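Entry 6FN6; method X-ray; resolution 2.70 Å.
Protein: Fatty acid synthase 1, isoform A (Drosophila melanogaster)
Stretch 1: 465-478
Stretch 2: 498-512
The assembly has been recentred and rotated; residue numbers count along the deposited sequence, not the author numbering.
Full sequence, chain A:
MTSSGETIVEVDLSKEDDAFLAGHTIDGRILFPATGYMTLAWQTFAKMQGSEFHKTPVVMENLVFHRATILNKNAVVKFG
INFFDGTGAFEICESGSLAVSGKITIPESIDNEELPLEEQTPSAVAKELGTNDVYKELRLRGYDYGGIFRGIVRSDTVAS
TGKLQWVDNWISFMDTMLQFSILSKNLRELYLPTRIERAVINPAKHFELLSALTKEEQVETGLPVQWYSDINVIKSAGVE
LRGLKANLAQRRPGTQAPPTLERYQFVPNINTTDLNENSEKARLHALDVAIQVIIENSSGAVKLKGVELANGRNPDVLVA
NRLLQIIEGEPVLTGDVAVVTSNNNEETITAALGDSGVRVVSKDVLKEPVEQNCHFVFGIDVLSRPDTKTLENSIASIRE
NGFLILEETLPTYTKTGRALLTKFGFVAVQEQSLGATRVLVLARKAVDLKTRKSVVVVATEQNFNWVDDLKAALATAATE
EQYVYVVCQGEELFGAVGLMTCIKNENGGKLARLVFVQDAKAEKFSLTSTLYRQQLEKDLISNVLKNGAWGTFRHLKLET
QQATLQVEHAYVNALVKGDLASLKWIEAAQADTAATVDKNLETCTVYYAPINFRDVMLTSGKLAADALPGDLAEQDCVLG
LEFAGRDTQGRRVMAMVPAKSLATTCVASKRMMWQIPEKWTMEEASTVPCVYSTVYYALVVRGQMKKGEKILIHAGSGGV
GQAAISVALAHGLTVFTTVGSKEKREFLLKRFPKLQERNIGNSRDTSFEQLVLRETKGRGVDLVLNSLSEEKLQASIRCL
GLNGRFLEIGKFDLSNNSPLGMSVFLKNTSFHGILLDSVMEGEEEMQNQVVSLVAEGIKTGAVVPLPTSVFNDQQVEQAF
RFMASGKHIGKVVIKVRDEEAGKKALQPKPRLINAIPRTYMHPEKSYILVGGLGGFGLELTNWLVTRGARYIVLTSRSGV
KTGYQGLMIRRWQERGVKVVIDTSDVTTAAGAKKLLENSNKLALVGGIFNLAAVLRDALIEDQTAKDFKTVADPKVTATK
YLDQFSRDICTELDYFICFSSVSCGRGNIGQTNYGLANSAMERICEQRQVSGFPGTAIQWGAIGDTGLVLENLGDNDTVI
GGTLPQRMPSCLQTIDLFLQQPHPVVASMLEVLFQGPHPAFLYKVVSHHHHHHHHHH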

ATOM      1  N   ASN A 465     -76.196  27.537 -19.065  1.00125.24           N
ATOM      2  CA  ASN A 465     -76.374  28.048 -17.706  1.00122.96           C
ATOM      3  C   ASN A 465     -77.072  27.069 -16.758  1.00118.59           C
ATOM      4  O   ASN A 465     -77.489  27.456 -15.667  1.00119.77           O
ATOM      5  CB  ASN A 465     -77.151  29.363 -17.750  1.00120.99           C
ATOM      6  CG  ASN A 465     -76.392  30.460 -18.467  1.00121.66           C
ATOM      7  OD1 ASN A 465     -75.527  31.114 -17.884  1.00121.29           O
ATOM      8  ND2 ASN A 465     -76.687  30.644 -19.746  1.00121.33           N
ATOM      9  N   TRP A 466     -77.197  25.809 -17.164  1.00 91.80           N
ATOM     10  CA  TRP A 466     -77.938  24.829 -16.372  1.00 86.45           C
ATOM     11  C   TRP A 466     -77.292  24.624 -15.002  1.00 87.29           C
ATOM     12  O   TRP A 466     -77.947  24.172 -14.063  1.00 92.14           O
ATOM     13  CB  TRP A 466     -78.035  23.492 -17.116  1.00 80.17           C
ATOM     14  CG  TRP A 466     -76.765  22.685 -17.125  1.00 74.97           C
ATOM     15  CD1 TRP A 466     -75.827  22.644 -18.114  1.00 72.92           C
ATOM     16  CD2 TRP A 466     -76.309  21.786 -16.103  1.00 71.57           C
ATOM     17  NE1 TRP A 466     -74.812  21.784 -17.770  1.00 68.92           N
ATOM     18  CE2 TRP A 466     -75.084  21.245 -16.541  1.00 67.60           C
ATOM     19  CE3 TRP A 466     -76.815  21.390 -14.861  1.00 69.76           C
ATOM     20  CZ2 TRP A 466     -74.359  20.330 -15.780  1.00 65.89           C
ATOM     21  CZ3 TRP A 466     -76.093  20.483 -14.107  1.00 66.79           C
ATOM     22  CH2 TRP A 466     -74.878  19.964 -14.570  1.00 66.41           C
ATOM     23  N   VAL A 467     -76.010  24.958 -14.891  1.00 70.61           N
ATOM     24  CA  VAL A 467     -75.286  24.803 -13.634  1.00 66.46           C
ATOM     25  C   VAL A 467     -75.817  25.787 -12.596  1.00 63.57           C
ATOM     26  O   VAL A 467     -75.954  25.448 -11.421  1.00 61.28           O
ATOM     27  CB  VAL A 467     -73.769  24.992 -13.833  1.00 69.16           C
ATOM     28  CG1 VAL A 467     -73.020  24.726 -12.532  1.00 68.25           C
ATOM     29  CG2 VAL A 467     -73.257  24.082 -14.939  1.00 68.41           C
ATOM     30  N   ASP A 468     -76.105  27.010 -13.030  1.00 94.67           N
ATOM     31  CA  ASP A 468     -76.659  28.017 -12.134  1.00 97.09           C
ATOM     32  C   ASP A 468     -78.089  27.655 -11.748  1.00 96.10           C
ATOM     33  O   ASP A 468     -78.519  27.905 -10.621  1.00 94.96           O
ATOM     34  CB  ASP A 468     -76.616  29.398 -12.788  1.00 99.29           C
ATOM     35  CG  ASP A 468     -75.206  29.841 -13.120  1.00 99.01           C
ATOM     36  OD1 ASP A 468     -74.359  29.866 -12.203  1.00 98.05           O
ATOM     37  OD2 ASP A 468     -74.941  30.147 -14.302  1.00 98.30           O
ATOM     38  N   ASP A 469     -78.820  27.060 -12.686  1.00 71.19           N
ATOM     39  CA  ASP A 469     -80.178  26.605 -12.418  1.00 70.75           C
ATOM     40  C   ASP A 469     -80.163  25.578 -11.294  1.00 67.81           C
ATOM     41  O   ASP A 469     -81.026  25.590 -10.415  1.00 67.64           O
ATOM     42  CB  ASP A 469     -80.808  25.999 -13.674  1.00 72.13           C
ATOM     43  CG  ASP A 469     -80.966  27.007 -14.795  1.00 76.93           C
ATOM     44  OD1 ASP A 469     -80.294  28.058 -14.753  1.00 79.68           O
ATOM     45  OD2 ASP A 469     -81.769  26.750 -15.718  1.00 78.42           O
ATOM     46  N   LEU A 470     -79.179  24.687 -11.337  1.00 72.05           N
ATOM     47  CA  LEU A 470     -79.031  23.656 -10.319  1.00 71.35           C
ATOM     48  C   LEU A 470     -78.676  24.278  -8.973  1.00 73.50           C
ATOM     49  O   LEU A 470     -79.286  23.963  -7.951  1.00 72.24           O
ATOM     50  CB  LEU A 470     -77.964  22.643 -10.738  1.00 67.25           C
ATOM     51  CG  LEU A 470     -77.692  21.485  -9.775  1.00 62.90           C
ATOM     52  CD1 LEU A 470     -78.948  20.656  -9.540  1.00 62.15           C
ATOM     53  CD2 LEU A 470     -76.570  20.614 -10.308  1.00 61.60           C
ATOM     54  N   LYS A 471     -77.682  25.162  -8.981  1.00 82.53           N
ATOM     55  CA  LYS A 471     -77.251  25.854  -7.770  1.00 82.55           C
ATOM     56  C   LYS A 471     -78.406  26.622  -7.141  1.00 84.90           C
ATOM     57  O   LYS A 471     -78.603  26.587  -5.925  1.00 83.56           O
ATOM     58  CB  LYS A 471     -76.099  26.809  -8.083  1.00 81.35           C
ATOM     59  CG  LYS A 471     -74.758  26.123  -8.279  1.00 78.39           C
ATOM     60  CD  LYS A 471     -73.660  27.134  -8.573  1.00 79.41           C
ATOM     61  CE  LYS A 471     -72.279  26.507  -8.471  1.00 78.47           C
ATOM     62  NZ  LYS A 471     -71.935  26.167  -7.063  1.00 78.77           N
ATOM     63  N   ALA A 472     -79.170  27.314  -7.979  1.00 73.51           N
ATOM     64  CA  ALA A 472     -80.316  28.078  -7.509  1.00 78.03           C
ATOM     65  C   ALA A 472     -81.344  27.136  -6.901  1.00 79.30           C
ATOM     66  O   ALA A 472     -81.963  27.447  -5.883  1.00 82.82           O
ATOM     67  CB  ALA A 472     -80.931  28.876  -8.645  1.00 79.24           C
ATOM     68  N   ALA A 473     -81.516  25.980  -7.533  1.00 79.92           N
ATOM     69  CA  ALA A 473     -82.475  24.986  -7.073  1.00 76.77           C
ATOM     70  C   ALA A 473     -82.030  24.353  -5.759  1.00 69.63           C
ATOM     71  O   ALA A 473     -82.852  24.093  -4.881  1.00 68.14           O
ATOM     72  CB  ALA A 473     -82.671  23.916  -8.134  1.00 78.70           C
ATOM     73  N   LEU A 474     -80.731  24.106  -5.626  1.00 80.86           N
ATOM     74  CA  LEU A 474     -80.201  23.485  -4.417  1.00 78.82           C
ATOM     75  C   LEU A 474     -80.390  24.383  -3.195  1.00 81.02           C
ATOM     76  O   LEU A 474     -80.774  23.912  -2.125  1.00 81.26           O
ATOM     77  CB  LEU A 474     -78.719  23.144  -4.596  1.00 76.88           C
ATOM     78  CG  LEU A 474     -78.423  21.678  -4.926  1.00 74.83           C
ATOM     79  CD1 LEU A 474     -79.118  21.242  -6.210  1.00 73.40           C
ATOM     80  CD2 LEU A 474     -76.927  21.445  -5.026  1.00 72.19           C
ATOM     81  N   ALA A 475     -80.124  25.675  -3.355  1.00 84.59           N
ATOM     82  CA  ALA A 475     -80.317  26.627  -2.265  1.00 88.52           C
ATOM     83  C   ALA A 475     -81.797  26.739  -1.910  1.00 91.64           C
ATOM     84  O   ALA A 475     -82.168  26.741  -0.735  1.00 92.56           O
ATOM     85  CB  ALA A 475     -79.757  27.988  -2.640  1.00 91.18           C
ATOM     86  N   THR A 476     -82.636  26.832  -2.934  1.00 73.54           N
ATOM     87  CA  THR A 476     -84.078  26.920  -2.746  1.00 76.78           C
ATOM     88  C   THR A 476     -84.632  25.616  -2.179  1.00 75.94           C
ATOM     89  O   THR A 476     -85.586  25.622  -1.400  1.00 80.41           O
ATOM     90  CB  THR A 476     -84.795  27.247  -4.069  1.00 79.58           C
ATOM     91  OG1 THR A 476     -84.204  28.412  -4.659  1.00 80.51           O
ATOM     92  CG2 THR A 476     -86.279  27.498  -3.836  1.00 81.15           C
ATOM     93  N   ALA A 477     -84.031  24.500  -2.581  1.00 84.55           N
ATOM     94  CA  ALA A 477     -84.489  23.181  -2.157  1.00 83.80           C
ATOM     95  C   ALA A 477     -84.550  23.076  -0.637  1.00 83.71           C
ATOM     96  O   ALA A 477     -85.537  22.595  -0.080  1.00 80.41           O
ATOM     97  CB  ALA A 477     -83.581  22.101  -2.723  1.00 84.86           C
ATOM     98  N   ALA A 478     -83.490  23.524   0.030  1.00106.74           N
ATOM     99  CA  ALA A 478     -83.422  23.467   1.486  1.00104.75           C
ATOM    100  C   ALA A 478     -84.614  24.191   2.105  1.00108.38           C
ATOM    101  O   ALA A 478     -85.324  23.636   2.945  1.00110.32           O
ATOM    102  CB  ALA A 478     -82.116  24.074   1.980  1.00102.68           C
ATOM    103  N   GLY A 498     -68.455  11.480 -13.310  1.00 35.54           N
ATOM    104  CA  GLY A 498     -67.992  12.833 -13.066  1.00 37.48           C
ATOM    105  C   GLY A 498     -69.116  13.768 -12.673  1.00 40.37           C
ATOM    106  O   GLY A 498     -68.994  14.539 -11.720  1.00 40.86           O
ATOM    107  N   LEU A 499     -70.222  13.686 -13.405  1.00 41.68           N
ATOM    108  CA  LEU A 499     -71.371  14.549 -13.160  1.00 40.64           C
ATOM    109  C   LEU A 499     -71.950  14.308 -11.769  1.00 40.85           C
ATOM    110  O   LEU A 499     -72.378  15.245 -11.098  1.00 41.41           O
ATOM    111  CB  LEU A 499     -72.442  14.324 -14.226  1.00 40.09           C
ATOM    112  CG  LEU A 499     -73.668  15.240 -14.148  1.00 41.66           C
ATOM    113  CD1 LEU A 499     -73.256  16.702 -14.270  1.00 42.29           C
ATOM    114  CD2 LEU A 499     -74.697  14.877 -15.211  1.00 41.36           C
ATOM    115  N   MET A 500     -71.962  13.051 -11.339  1.00 42.70           N
ATOM    116  CA  MET A 500     -72.470  12.714 -10.016  1.00 42.58           C
ATOM    117  C   MET A 500     -71.636  13.404  -8.941  1.00 46.58           C
ATOM    118  O   MET A 500     -72.175  14.031  -8.029  1.00 46.75           O
ATOM    119  CB  MET A 500     -72.453  11.202  -9.795  1.00 41.82           C
ATOM    120  CG  MET A 500     -73.158  10.746  -8.521  1.00 39.83           C
ATOM    121  SD  MET A 500     -74.946  10.998  -8.565  1.00 40.14           S
ATOM    122  CE  MET A 500     -75.138  12.559  -7.706  1.00 40.60           C
ATOM    123  N   THR A 501     -70.316  13.279  -9.057  1.00 44.42           N
ATOM    124  CA  THR A 501     -69.389  13.889  -8.107  1.00 43.71           C
ATOM    125  C   THR A 501     -69.584  15.397  -8.075  1.00 45.95           C
ATOM    126  O   THR A 501     -69.551  16.014  -7.012  1.00 47.54           O
ATOM    127  CB  THR A 501     -67.920  13.566  -8.462  1.00 42.89           C
ATOM    128  OG1 THR A 501     -67.749  12.147  -8.554  1.00 42.89           O
ATOM    129  CG2 THR A 501     -66.966  14.120  -7.409  1.00 43.22           C
ATOM    130  N   CYS A 502     -69.793  15.983  -9.249  1.00 60.89           N
ATOM    131  CA  CYS A 502     -69.984  17.422  -9.366  1.00 64.29           C
ATOM    132  C   CYS A 502     -71.217  17.880  -8.582  1.00 63.96           C
ATOM    133  O   CYS A 502     -71.213  18.953  -7.982  1.00 64.86           O
ATOM    134  CB  CYS A 502     -70.109  17.819 -10.836  1.00 64.84           C
ATOM    135  SG  CYS A 502     -70.347  19.584 -11.101  1.00 70.93           S
ATOM    136  N   ILE A 503     -72.267  17.061  -8.590  1.00 56.21           N
ATOM    137  CA  ILE A 503     -73.506  17.384  -7.889  1.00 56.48           C
ATOM    138  C   ILE A 503     -73.330  17.200  -6.385  1.00 57.71           C
ATOM    139  O   ILE A 503     -73.723  18.061  -5.597  1.00 54.84           O
ATOM    140  CB  ILE A 503     -74.681  16.528  -8.407  1.00 56.66           C
ATOM    141  CG1 ILE A 503     -74.968  16.843  -9.877  1.00 53.68           C
ATOM    142  CG2 ILE A 503     -75.933  16.759  -7.563  1.00 57.19           C
ATOM    143  CD1 ILE A 503     -75.893  15.845 -10.548  1.00 51.06           C
ATOM    144  N   LYS A 504     -72.759  16.063  -5.996  1.00 75.79           N
ATOM    145  CA  LYS A 504     -72.575  15.721  -4.588  1.00 81.62           C
ATOM    146  C   LYS A 504     -71.903  16.835  -3.788  1.00 84.44           C
ATOM    147  O   LYS A 504     -72.326  17.147  -2.674  1.00 83.91           O
ATOM    148  CB  LYS A 504     -71.751  14.436  -4.453  1.00 81.78           C
ATOM    149  CG  LYS A 504     -72.491  13.174  -4.859  1.00 83.31           C
ATOM    150  CD  LYS A 504     -71.806  11.911  -4.341  1.00 85.10           C
ATOM    151  CE  LYS A 504     -70.493  11.620  -5.057  1.00 88.20           C
ATOM    152  NZ  LYS A 504     -69.330  12.350  -4.473  1.00 89.66           N
ATOM    153  N   ASN A 505     -70.860  17.432  -4.357  1.00 78.66           N
ATOM    154  CA  ASN A 505     -70.056  18.412  -3.633  1.00 83.32           C
ATOM    155  C   ASN A 505     -70.676  19.803  -3.591  1.00 84.12           C
ATOM    156  O   ASN A 505     -70.152  20.696  -2.924  1.00 85.04           O
ATOM    157  CB  ASN A 505     -68.663  18.506  -4.257  1.00 86.34           C
ATOM    158  CG  ASN A 505     -67.813  17.286  -3.970  1.00 87.32           C
ATOM    159  OD1 ASN A 505     -67.150  17.208  -2.935  1.00 86.02           O
ATOM    160  ND2 ASN A 505     -67.826  16.327  -4.887  1.00 87.75           N
ATOM    161  N   GLU A 506     -71.785  19.998  -4.293  1.00 81.82           N
ATOM    162  CA  GLU A 506     -72.460  21.288  -4.264  1.00 82.87           C
ATOM    163  C   GLU A 506     -73.133  21.502  -2.912  1.00 84.70           C
ATOM    164  O   GLU A 506     -73.459  20.545  -2.211  1.00 82.23           O
ATOM    165  CB  GLU A 506     -73.490  21.384  -5.389  1.00 82.53           C
ATOM    166  CG  GLU A 506     -72.883  21.633  -6.757  1.00 80.86           C
ATOM    167  CD  GLU A 506     -72.430  23.068  -6.935  1.00 80.46           C
ATOM    168  OE1 GLU A 506     -71.565  23.317  -7.802  1.00 80.60           O
ATOM    169  OE2 GLU A 506     -72.945  23.948  -6.213  1.00 79.33           O
ATOM    170  N   ASN A 507     -73.325  22.765  -2.550  1.00 84.00           N
ATOM    171  CA  ASN A 507     -73.999  23.119  -1.306  1.00 86.31           C
ATOM    172  C   ASN A 507     -75.470  22.726  -1.379  1.00 82.10           C
ATOM    173  O   ASN A 507     -76.219  23.253  -2.201  1.00 82.17           O
ATOM    174  CB  ASN A 507     -73.850  24.614  -1.017  1.00 92.33           C
ATOM    175  CG  ASN A 507     -72.436  24.987  -0.604  1.00 95.69           C
ATOM    176  OD1 ASN A 507     -71.618  24.119  -0.294  1.00 94.77           O
ATOM    177  ND2 ASN A 507     -72.143  26.283  -0.594  1.00 98.17           N
ATOM    178  N   GLY A 508     -75.878  21.790  -0.528  1.00 87.37           N
ATOM    179  CA  GLY A 508     -77.233  21.270  -0.570  1.00 83.89           C
ATOM    180  C   GLY A 508     -77.359  20.131  -1.561  1.00 75.04           C
ATOM    181  O   GLY A 508     -78.441  19.844  -2.074  1.00 80.04           O
ATOM    182  N   GLY A 509     -76.233  19.481  -1.827  1.00 55.07           N
ATOM    183  CA  GLY A 509     -76.166  18.407  -2.797  1.00 50.08           C
ATOM    184  C   GLY A 509     -76.843  17.141  -2.317  1.00 50.82           C
ATOM    185  O   GLY A 509     -77.243  16.301  -3.125  1.00 50.74           O
ATOM    186  N   LYS A 510     -76.964  16.994  -1.000  1.00 67.72           N
ATOM    187  CA  LYS A 510     -77.623  15.829  -0.421  1.00 68.40           C
ATOM    188  C   LYS A 510     -79.059  15.699  -0.924  1.00 67.88           C
ATOM    189  O   LYS A 510     -79.645  14.619  -0.880  1.00 67.58           O
ATOM    190  CB  LYS A 510     -77.648  15.921   1.109  1.00 69.44           C
ATOM    191  CG  LYS A 510     -78.325  17.191   1.637  1.00 70.37           C
ATOM    192  CD  LYS A 510     -78.264  17.299   3.156  1.00 70.11           C
ATOM    193  CE  LYS A 510     -79.090  18.482   3.655  1.00 71.04           C
ATOM    194  NZ  LYS A 510     -79.708  18.236   4.990  1.00 71.30           N
ATOM    195  N   LEU A 511     -79.619  16.806  -1.397  1.00 53.95           N
ATOM    196  CA  LEU A 511     -81.005  16.831  -1.852  1.00 54.29           C
ATOM    197  C   LEU A 511     -81.160  16.488  -3.336  1.00 47.41           C
ATOM    198  O   LEU A 511     -82.277  16.480  -3.856  1.00 46.72           O
ATOM    199  CB  LEU A 511     -81.611  18.209  -1.578  1.00 63.82           C
ATOM    200  CG  LEU A 511     -81.682  18.655  -0.112  1.00 71.71           C
ATOM    201  CD1 LEU A 511     -82.542  19.908   0.017  1.00 75.70           C
ATOM    202  CD2 LEU A 511     -82.189  17.552   0.816  1.00 73.98           C
ATOM    203  N   ALA A 512     -80.050  16.224  -4.019  1.00 47.30           N
ATOM    204  CA  ALA A 512     -80.089  15.986  -5.461  1.00 43.51           C
ATOM    205  C   ALA A 512     -80.148  14.496  -5.794  1.00 42.26           C
ATOM    206  O   ALA A 512     -79.622  13.662  -5.055  1.00 39.01           O
ATOM    207  CB  ALA A 512     -78.877  16.624  -6.133  1.00 41.57           C
TER

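Stretch 1 is helical from Trp466 onward, whereas stretch 2 leaves its helix for a type II turn, Glu506 to Gly509, and a short 3-10 segment. The backbones converge along the way: CA to CA, Leu470 and Ile503 are 8.7 Å apart, but Leu474 and Gly508 only 5.3 Å. That close approach suits glycine at Gly508 (phi 86°, psi 24°), where a CB would sit a tight 3.2 Å from Leu474 O and also jam against the preceding carbonyl. Gly509 answers to the fold of its own stretch instead: a CB there would point away from the first helix and clash with Lys504 O.

Trp466, Leu470, Leu474 and Ala477 recur every three or four positions and so form one stripe. Where the backbones are far apart, large side chains span the gap: Trp466 CH2 meets Leu499 CD1 at 3.7 Å, and Leu470 CD2 meets Ile503 CG1 at 4.1 Å. Leu474, the most covered residue, lies against the turn, its CD2 3.5 Å from Glu506 CB and 3.4 Å from Asn507 O. Beyond it, Ala477 packs its CB on Leu511 CD1 at 3.7 Å.

Charge is paired beside this stripe. Lys471 starts sideways but extends its amine to Glu506, forming a salt bridge with an NZ–OE2 hydrogen bond of 2.6 Å and a weak NZ–OE1 one of 3.0 Å.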